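Long-range contacts in glyoxalase 3 (PDB 4LRU), which converts methylglyoxal to D-lactate in a single step without glutathione, and so detoxifies methylglyoxal made by the cell's own metabolism: residues V5-L11 with Y100-S106; L48-T52 with A118-Q122. One frame throughout, in Å; residues are numbered along the deposited sequence.

Interaction 1: V5-L11 with Y100-S106; sequences VKVLLAL and YDIFFGS
This is a parallel pairing of two neighbouring strands inside the main sheet of the DJ-1/PfpI fold. Strand 6-10 lies between strands 45-50 and 102-105. The short axes of 6-10 and 102-105 approach to 4.7 Å at 20°. Backbones are extended, except at D101, where psi is near -19°. The register pairs V7 with I102, L8 with F103, L9 with F104 and A10 with G105, CA to CA 4.8-4.9 Å. Hydrogen bonds zigzag between the chains: D101 N to K6 O 2.9 Å, L8 N to I102 O 2.9 Å, F104 N to L8 O 2.8 Å and A10 N to F104 O 2.9 Å. At the end, A10 O accepts twice from S106, from N at 3.0 Å and from OG at 2.6 Å; chi1 of S106 is p.

V7, L9, I102 and F104 share one sheet face, where L9 CD1 meets F104 CD1 at 3.5 Å. Helix 225-236 reaches this face, with T228 against F104. L8, A10 and F103 occupy the other face, beneath helix 119-130. There A10 CB lies 3.6 Å from F103 CZ, and L8 CD1 is 3.8 Å from F103 CE2. L8 (t, m) also sets CD2 over the Y100 ring, 4.1 Å from its centroid, a CH-pi contact. D101 turns its carboxylate to a salt bridge with K131. The side chain of S106 is about 8 Å from that of C139, a probable active-site residue. Backbone polarity goes to this ladder and to V7 and L9 bonds with strand 45-50, so both faces can bury apolar side chains.

Interaction 2: L48-T52 with A118-Q122; sequences LASET and AKDLQ
The end of strand 45-50 meets the start of helix 119-130 in the DJ-1/PfpI fold, and a glutamate side chain binds the helix's first turn. A49, extended at -150/148, points its CB toward the helix, 4.2 Å from L121 CD2. S50 is also extended, and its CA-to-CB bond points away; its OG is hydrogen-bonded to T54 O. Its backbone still touches the helix, with S50 C 4.2 Å from L121 CD1.

At E51 the strand has ended, and phi/psi change to -68/-22. Its CA is 5.9 Å from that of A118, the N-cap residue. Chi1 is t and chi2 is p, which brings the carboxylate over the helix start. Each oxygen takes one backbone NH: L121 N to E51 OE1 is 3.0 Å, and D120 N to E51 OE2 is 2.9 Å. K119 N is also near OE2, at 3.3 Å, but its angle is too poor for a hydrogen bond. First-turn amides have no carbonyl partner earlier in the helix, so a carboxylate from a distant strand end can satisfy them. Its negative charge also suits the positive end of the helix dipole. E51 OE1 lies 3.3 Å from L121 CG; L121 (m, t) runs on to L8 and A10 of strand 6-10.

One cost is the carboxylate of D120, whose OD2 is 3.3 Å from E51 OE2. A water bridges the main chain of E51 to the side chain of D120, donating to E51 O at 2.7 Å and to D120 OD2 at 2.7 Å.

In the fold
Interaction 1 is a buried contact, and interaction 2 is only partly buried. They meet in one sheet, because strands 6-10 and 45-50 are neighbours in it. Probable hydrogen bonds L11 N to A49 O, 2.8 Å, and L9 O to A49 N, 3.0 Å, join them directly. L121 of helix 119-130 also links the two: L121 O lies 3.3 Å from F103 CE2. Interaction 1 joins strand to strand through main-chain bonds and apolar faces. Interaction 2 joins a strand end to a helix start through a charged side chain and a water, with one small apolar touch. The probable active-site residues C139 and H140 lie near the S106 end of interaction 1; interaction 2 is away from them.

Interaction 1: V5-L11 with Y100-S106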
ATOM      1  N   VAL A   5      15.211  -5.080  11.163  1.00 26.06           N
ATOM      2  CA  VAL A   5      13.864  -5.122  10.627  1.00 23.91           C
ATOM      3  C   VAL A   5      13.840  -4.294   9.360  1.00 24.32           C
ATOM      4  O   VAL A   5      14.053  -3.076   9.401  1.00 25.39           O
ATOM      5  CB  VAL A   5      12.803  -4.550  11.596  1.00 23.80           C
ATOM      6  CG1 VAL A   5      11.443  -4.456  10.921  1.00 24.09           C
ATOM      7  CG2 VAL A   5      12.712  -5.418  12.844  1.00 25.68           C
ATOM      8  N   LYS A   6      13.560  -4.952   8.240  1.00 23.30           N
ATOM      9  CA  LYS A   6      13.490  -4.273   6.966  1.00 22.89           C
ATOM     10  C   LYS A   6      12.074  -4.311   6.435  1.00 21.98           C
ATOM     11  O   LYS A   6      11.453  -5.373   6.349  1.00 22.19           O
ATOM     12  CB  LYS A   6      14.458  -4.920   5.971  1.00 24.88           C
ATOM     13  CG  LYS A   6      15.891  -4.895   6.431  1.00 28.08           C
ATOM     14  CD  LYS A   6      16.801  -5.525   5.385  1.00 31.87           C
ATOM     15  CE  LYS A   6      18.265  -5.441   5.781  1.00 35.81           C
ATOM     16  NZ  LYS A   6      18.532  -6.021   7.123  1.00 41.59           N
ATOM     17  N   VAL A   7      11.551  -3.119   6.166  1.00 20.11           N
ATOM     18  CA  VAL A   7      10.237  -2.945   5.612  1.00 19.55           C
ATOM     19  C   VAL A   7      10.367  -2.899   4.093  1.00 19.21           C
ATOM     20  O   VAL A   7      11.159  -2.116   3.562  1.00 20.59           O
ATOM     21  CB  VAL A   7       9.596  -1.627   6.108  1.00 20.18           C
ATOM     22  CG1 VAL A   7       8.247  -1.420   5.463  1.00 19.78           C
ATOM     23  CG2 VAL A   7       9.464  -1.625   7.636  1.00 21.58           C
ATOM     24  N   LEU A   8       9.595  -3.740   3.417  1.00 19.72           N
ATOM     25  CA  LEU A   8       9.377  -3.583   1.985  1.00 18.10           C
ATOM     26  C   LEU A   8       8.198  -2.654   1.805  1.00 15.81           C
ATOM     27  O   LEU A   8       7.037  -3.024   2.053  1.00 18.66           O
ATOM     28  CB  LEU A   8       9.128  -4.938   1.325  1.00 19.33           C
ATOM     29  CG  LEU A   8       9.191  -4.966  -0.202  1.00 19.84           C
ATOM     30  CD1 LEU A   8       8.103  -4.131  -0.852  1.00 20.48           C
ATOM     31  CD2 LEU A   8      10.581  -4.576  -0.700  1.00 21.18           C
ATOM     32  N   LEU A   9       8.503  -1.425   1.417  1.00 17.53           N
ATOM     33  CA  LEU A   9       7.478  -0.442   1.121  1.00 16.83           C
ATOM     34  C   LEU A   9       7.221  -0.466  -0.387  1.00 17.61           C
ATOM     35  O   LEU A   9       8.023   0.041  -1.171  1.00 18.98           O
ATOM     36  CB  LEU A   9       7.929   0.947   1.601  1.00 18.45           C
ATOM     37  CG  LEU A   9       6.958   2.110   1.390  1.00 22.01           C
ATOM     38  CD1 LEU A   9       5.569   1.802   1.896  1.00 23.79           C
ATOM     39  CD2 LEU A   9       7.474   3.393   2.042  1.00 22.73           C
ATOM     40  N   ALA A  10       6.123  -1.118  -0.775  1.00 17.02           N
ATOM     41  CA  ALA A  10       5.770  -1.302  -2.183  1.00 18.50           C
ATOM     42  C   ALA A  10       5.085  -0.042  -2.722  1.00 18.39           C
ATOM     43  O   ALA A  10       4.257   0.578  -2.042  1.00 17.38           O
ATOM     44  CB  ALA A  10       4.845  -2.506  -2.335  1.00 18.26           C
ATOM     45  N   LEU A  11       5.459   0.330  -3.943  1.00 17.58           N
ATOM     46  CA  LEU A  11       4.820   1.378  -4.711  1.00 16.61           C
ATOM     47  C   LEU A  11       4.257   0.778  -5.988  1.00 16.64           C
ATOM     48  O   LEU A  11       4.878  -0.121  -6.568  1.00 17.39           O
ATOM     49  CB  LEU A  11       5.846   2.442  -5.098  1.00 16.02           C
ATOM     50  CG  LEU A  11       6.162   3.521  -4.048  1.00 18.36           C
ATOM     51  CD1 LEU A  11       6.746   2.932  -2.780  1.00 18.20           C
ATOM     52  CD2 LEU A  11       7.098   4.565  -4.622  1.00 19.19           C
ATOM     53  N   TYR A 100      13.055  -9.371   4.198  1.00 22.87           N
ATOM     54  CA  TYR A 100      12.055  -8.423   4.715  1.00 21.79           C
ATOM     55  C   TYR A 100      11.202  -9.028   5.821  1.00 22.87           C
ATOM     56  O   TYR A 100      10.914 -10.222   5.809  1.00 21.69           O
ATOM     57  CB  TYR A 100      11.181  -7.849   3.580  1.00 22.10           C
ATOM     58  CG  TYR A 100      12.093  -7.237   2.569  1.00 19.90           C
ATOM     59  CD1 TYR A 100      12.723  -6.025   2.832  1.00 21.66           C
ATOM     60  CD2 TYR A 100      12.516  -7.970   1.473  1.00 21.97           C
ATOM     61  CE1 TYR A 100      13.702  -5.526   2.001  1.00 21.34           C
ATOM     62  CE2 TYR A 100      13.490  -7.478   0.631  1.00 21.04           C
ATOM     63  CZ  TYR A 100      14.074  -6.257   0.897  1.00 22.73           C
ATOM     64  OH  TYR A 100      15.059  -5.782   0.065  1.00 23.31           O
ATOM     65  N   ASP A 101      10.820  -8.182   6.781  1.00 20.64           N
ATOM     66  CA  ASP A 101      10.010  -8.608   7.918  1.00 20.36           C
ATOM     67  C   ASP A 101       8.616  -7.986   7.962  1.00 19.29           C
ATOM     68  O   ASP A 101       7.753  -8.467   8.690  1.00 20.32           O
ATOM     69  CB  ASP A 101      10.737  -8.277   9.220  1.00 21.05           C
ATOM     70  CG  ASP A 101      11.889  -9.207   9.502  1.00 24.70           C
ATOM     71  OD1 ASP A 101      12.046 -10.231   8.795  1.00 22.33           O
ATOM     72  OD2 ASP A 101      12.649  -8.934  10.460  1.00 24.28           O
ATOM     73  N   ILE A 102       8.427  -6.888   7.243  1.00 19.09           N
ATOM     74  CA  ILE A 102       7.133  -6.228   7.078  1.00 17.52           C
ATOM     75  C   ILE A 102       6.968  -5.924   5.588  1.00 18.93           C
ATOM     76  O   ILE A 102       7.944  -5.549   4.910  1.00 19.64           O
ATOM     77  CB  ILE A 102       7.115  -4.898   7.873  1.00 19.20           C
ATOM     78  CG1 ILE A 102       7.158  -5.198   9.370  1.00 19.43           C
ATOM     79  CG2 ILE A 102       5.915  -4.037   7.512  1.00 19.44           C
ATOM     80  CD1 ILE A 102       7.441  -4.000  10.240  1.00 20.22           C
ATOM     81  N   PHE A 103       5.751  -6.111   5.082  1.00 16.84           N
ATOM     82  CA  PHE A 103       5.392  -5.667   3.754  1.00 17.60           C
ATOM     83  C   PHE A 103       4.325  -4.606   3.924  1.00 17.91           C
ATOM     84  O   PHE A 103       3.323  -4.834   4.596  1.00 17.98           O
ATOM     85  CB  PHE A 103       4.845  -6.827   2.920  1.00 18.46           C
ATOM     86  CG  PHE A 103       4.471  -6.442   1.510  1.00 18.16           C
ATOM     87  CD1 PHE A 103       3.257  -5.842   1.239  1.00 17.65           C
ATOM     88  CD2 PHE A 103       5.349  -6.688   0.454  1.00 18.71           C
ATOM     89  CE1 PHE A 103       2.901  -5.521  -0.056  1.00 18.82           C
ATOM     90  CE2 PHE A 103       5.007  -6.348  -0.844  1.00 19.26           C
ATOM     91  CZ  PHE A 103       3.789  -5.763  -1.101  1.00 18.90           C
ATOM     92  N   PHE A 104       4.546  -3.438   3.335  1.00 16.66           N
ATOM     93  CA  PHE A 104       3.540  -2.363   3.364  1.00 16.16           C
ATOM     94  C   PHE A 104       3.232  -1.870   1.951  1.00 16.76           C
ATOM     95  O   PHE A 104       4.103  -1.329   1.272  1.00 17.51           O
ATOM     96  CB  PHE A 104       4.031  -1.203   4.230  1.00 17.87           C
ATOM     97  CG  PHE A 104       2.990  -0.161   4.487  1.00 16.56           C
ATOM     98  CD1 PHE A 104       2.589   0.708   3.482  1.00 16.89           C
ATOM     99  CD2 PHE A 104       2.377  -0.050   5.750  1.00 18.67           C
ATOM    100  CE1 PHE A 104       1.616   1.663   3.715  1.00 18.57           C
ATOM    101  CE2 PHE A 104       1.406   0.904   5.966  1.00 17.92           C
ATOM    102  CZ  PHE A 104       1.031   1.767   4.959  1.00 20.14           C
ATOM    103  N   GLY A 105       1.999  -2.081   1.510  1.00 16.18           N
ATOM    104  CA  GLY A 105       1.557  -1.612   0.202  1.00 17.41           C
ATOM    105  C   GLY A 105       1.025  -0.195   0.226  1.00 17.47           C
ATOM    106  O   GLY A 105      -0.103   0.045   0.663  1.00 17.25           O
ATOM    107  N   SER A 106       1.844   0.763  -0.200  1.00 15.86           N
ATOM    108  CA  SER A 106       1.333   2.094  -0.499  1.00 16.05           C
ATOM    109  C   SER A 106       0.453   1.988  -1.719  1.00 17.57           C
ATOM    110  O   SER A 106       0.496   0.985  -2.422  1.00 18.59           O
ATOM    111  CB  SER A 106       2.451   3.110  -0.742  1.00 17.23           C
ATOM    112  OG  SER A 106       3.104   2.947  -2.008  1.00 18.74           O
TER

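Interaction 2: L48-T52 with A118-Q122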
ATOM      1  N   LEU A  48      12.164   0.779  -0.551  1.00 18.50           N
ATOM      2  CA  LEU A  48      11.094   1.017  -1.499  1.00 18.23           C
ATOM      3  C   LEU A  48      11.280   0.086  -2.706  1.00 18.00           C
ATOM      4  O   LEU A  48      12.413  -0.147  -3.162  1.00 19.02           O
ATOM      5  CB  LEU A  48      11.087   2.476  -1.958  1.00 20.76           C
ATOM      6  CG  LEU A  48      10.449   3.483  -0.993  1.00 23.02           C
ATOM      7  CD1 LEU A  48      11.176   3.467   0.334  1.00 26.61           C
ATOM      8  CD2 LEU A  48      10.438   4.891  -1.586  1.00 24.51           C
ATOM      9  N   ALA A  49      10.175  -0.419  -3.240  1.00 19.49           N
ATOM     10  CA  ALA A  49      10.215  -1.271  -4.433  1.00 19.32           C
ATOM     11  C   ALA A  49       8.941  -1.096  -5.235  1.00 18.75           C
ATOM     12  O   ALA A  49       7.859  -0.883  -4.668  1.00 19.24           O
ATOM     13  CB  ALA A  49      10.373  -2.729  -4.048  1.00 21.03           C
ATOM     14  N   SER A  50       9.060  -1.230  -6.553  1.00 18.11           N
ATOM     15  CA  SER A  50       7.898  -1.480  -7.392  1.00 18.06           C
ATOM     16  C   SER A  50       8.170  -2.695  -8.272  1.00 16.92           C
ATOM     17  O   SER A  50       9.292  -3.205  -8.334  1.00 19.61           O
ATOM     18  CB  SER A  50       7.576  -0.267  -8.265  1.00 20.61           C
ATOM     19  OG  SER A  50       8.517  -0.127  -9.315  1.00 19.21           O
ATOM     20  N   GLU A  51       7.149  -3.158  -8.983  1.00 18.91           N
ATOM     21  CA  GLU A  51       7.308  -4.385  -9.753  1.00 19.65           C
ATOM     22  C   GLU A  51       8.277  -4.220 -10.938  1.00 20.09           C
ATOM     23  O   GLU A  51       8.881  -5.194 -11.414  1.00 21.75           O
ATOM     24  CB  GLU A  51       5.936  -4.892 -10.210  1.00 19.75           C
ATOM     25  CG  GLU A  51       5.934  -6.333 -10.715  1.00 18.20           C
ATOM     26  CD  GLU A  51       6.212  -7.383  -9.643  1.00 22.03           C
ATOM     27  OE1 GLU A  51       6.267  -7.037  -8.440  1.00 20.58           O
ATOM     28  OE2 GLU A  51       6.410  -8.558 -10.004  1.00 22.02           O
ATOM     29  N   THR A  52       8.476  -2.984 -11.384  1.00 19.67           N
ATOM     30  CA  THR A  52       9.366  -2.701 -12.498  1.00 19.95           C
ATOM     31  C   THR A  52      10.630  -1.926 -12.104  1.00 20.38           C
ATOM     32  O   THR A  52      11.532  -1.746 -12.926  1.00 22.32           O
ATOM     33  CB  THR A  52       8.647  -1.846 -13.533  1.00 21.68           C
ATOM     34  OG1 THR A  52       8.217  -0.637 -12.888  1.00 20.97           O
ATOM     35  CG2 THR A  52       7.444  -2.593 -14.078  1.00 22.01           C
ATOM     36  N   ALA A 118       1.427  -8.531  -9.674  1.00 18.37           N
ATOM     37  CA  ALA A 118       2.797  -8.184  -9.306  1.00 19.43           C
ATOM     38  C   ALA A 118       3.412  -9.324  -8.518  1.00 19.26           C
ATOM     39  O   ALA A 118       3.615  -9.230  -7.300  1.00 20.15           O
ATOM     40  CB  ALA A 118       2.828  -6.886  -8.520  1.00 19.73           C
ATOM     41  N   LYS A 119       3.778 -10.391  -9.232  1.00 20.34           N
ATOM     42  CA  LYS A 119       4.085 -11.648  -8.577  1.00 21.78           C
ATOM     43  C   LYS A 119       5.330 -11.559  -7.701  1.00 21.59           C
ATOM     44  O   LYS A 119       5.394 -12.219  -6.686  1.00 20.68           O
ATOM     45  CB  LYS A 119       4.183 -12.777  -9.600  1.00 28.14           C
ATOM     46  CG  LYS A 119       2.821 -13.072 -10.221  1.00 29.32           C
ATOM     47  CD  LYS A 119       2.799 -14.328 -11.063  1.00 32.17           C
ATOM     48  CE  LYS A 119       1.425 -14.497 -11.693  1.00 33.90           C
ATOM     49  NZ  LYS A 119       0.354 -14.696 -10.669  1.00 34.17           N
ATOM     50  N   ASP A 120       6.301 -10.734  -8.077  1.00 19.86           N
ATOM     51  CA  ASP A 120       7.503 -10.572  -7.246  1.00 22.23           C
ATOM     52  C   ASP A 120       7.201  -9.855  -5.919  1.00 20.34           C
ATOM     53  O   ASP A 120       7.597 -10.337  -4.836  1.00 20.07           O
ATOM     54  CB  ASP A 120       8.595  -9.828  -8.014  1.00 23.52           C
ATOM     55  CG  ASP A 120       9.158 -10.646  -9.166  1.00 26.18           C
ATOM     56  OD1 ASP A 120       9.463 -11.841  -8.941  1.00 26.52           O
ATOM     57  OD2 ASP A 120       9.335 -10.082 -10.276  1.00 27.52           O
ATOM     58  N   LEU A 121       6.510  -8.718  -5.978  1.00 19.36           N
ATOM     59  CA  LEU A 121       6.039  -8.067  -4.748  1.00 17.71           C
ATOM     60  C   LEU A 121       5.180  -9.026  -3.931  1.00 18.71           C
ATOM     61  O   LEU A 121       5.306  -9.095  -2.697  1.00 18.23           O
ATOM     62  CB  LEU A 121       5.217  -6.814  -5.081  1.00 17.46           C
ATOM     63  CG  LEU A 121       6.040  -5.613  -5.527  1.00 18.91           C
ATOM     64  CD1 LEU A 121       5.143  -4.474  -5.946  1.00 18.81           C
ATOM     65  CD2 LEU A 121       6.969  -5.170  -4.401  1.00 20.05           C
ATOM     66  N   GLN A 122       4.295  -9.757  -4.606  1.00 18.40           N
ATOM     67  CA  GLN A 122       3.427 -10.698  -3.910  1.00 19.88           C
ATOM     68  C   GLN A 122       4.228 -11.777  -3.190  1.00 20.33           C
ATOM     69  O   GLN A 122       3.855 -12.204  -2.080  1.00 21.67           O
ATOM     70  CB  GLN A 122       2.410 -11.308  -4.872  1.00 21.00           C
ATOM     71  CG  GLN A 122       1.294 -10.340  -5.248  1.00 19.64           C
ATOM     72  CD  GLN A 122       0.297 -10.949  -6.201  1.00 21.82           C
ATOM     73  OE1 GLN A 122       0.672 -11.736  -7.076  1.00 22.14           O
ATOM     74  NE2 GLN A 122      -0.977 -10.628  -6.028  1.00 20.64           N
TER
HETATM   75  O   HOH W   1       9.982  -7.412 -10.273  1.00 25.39           O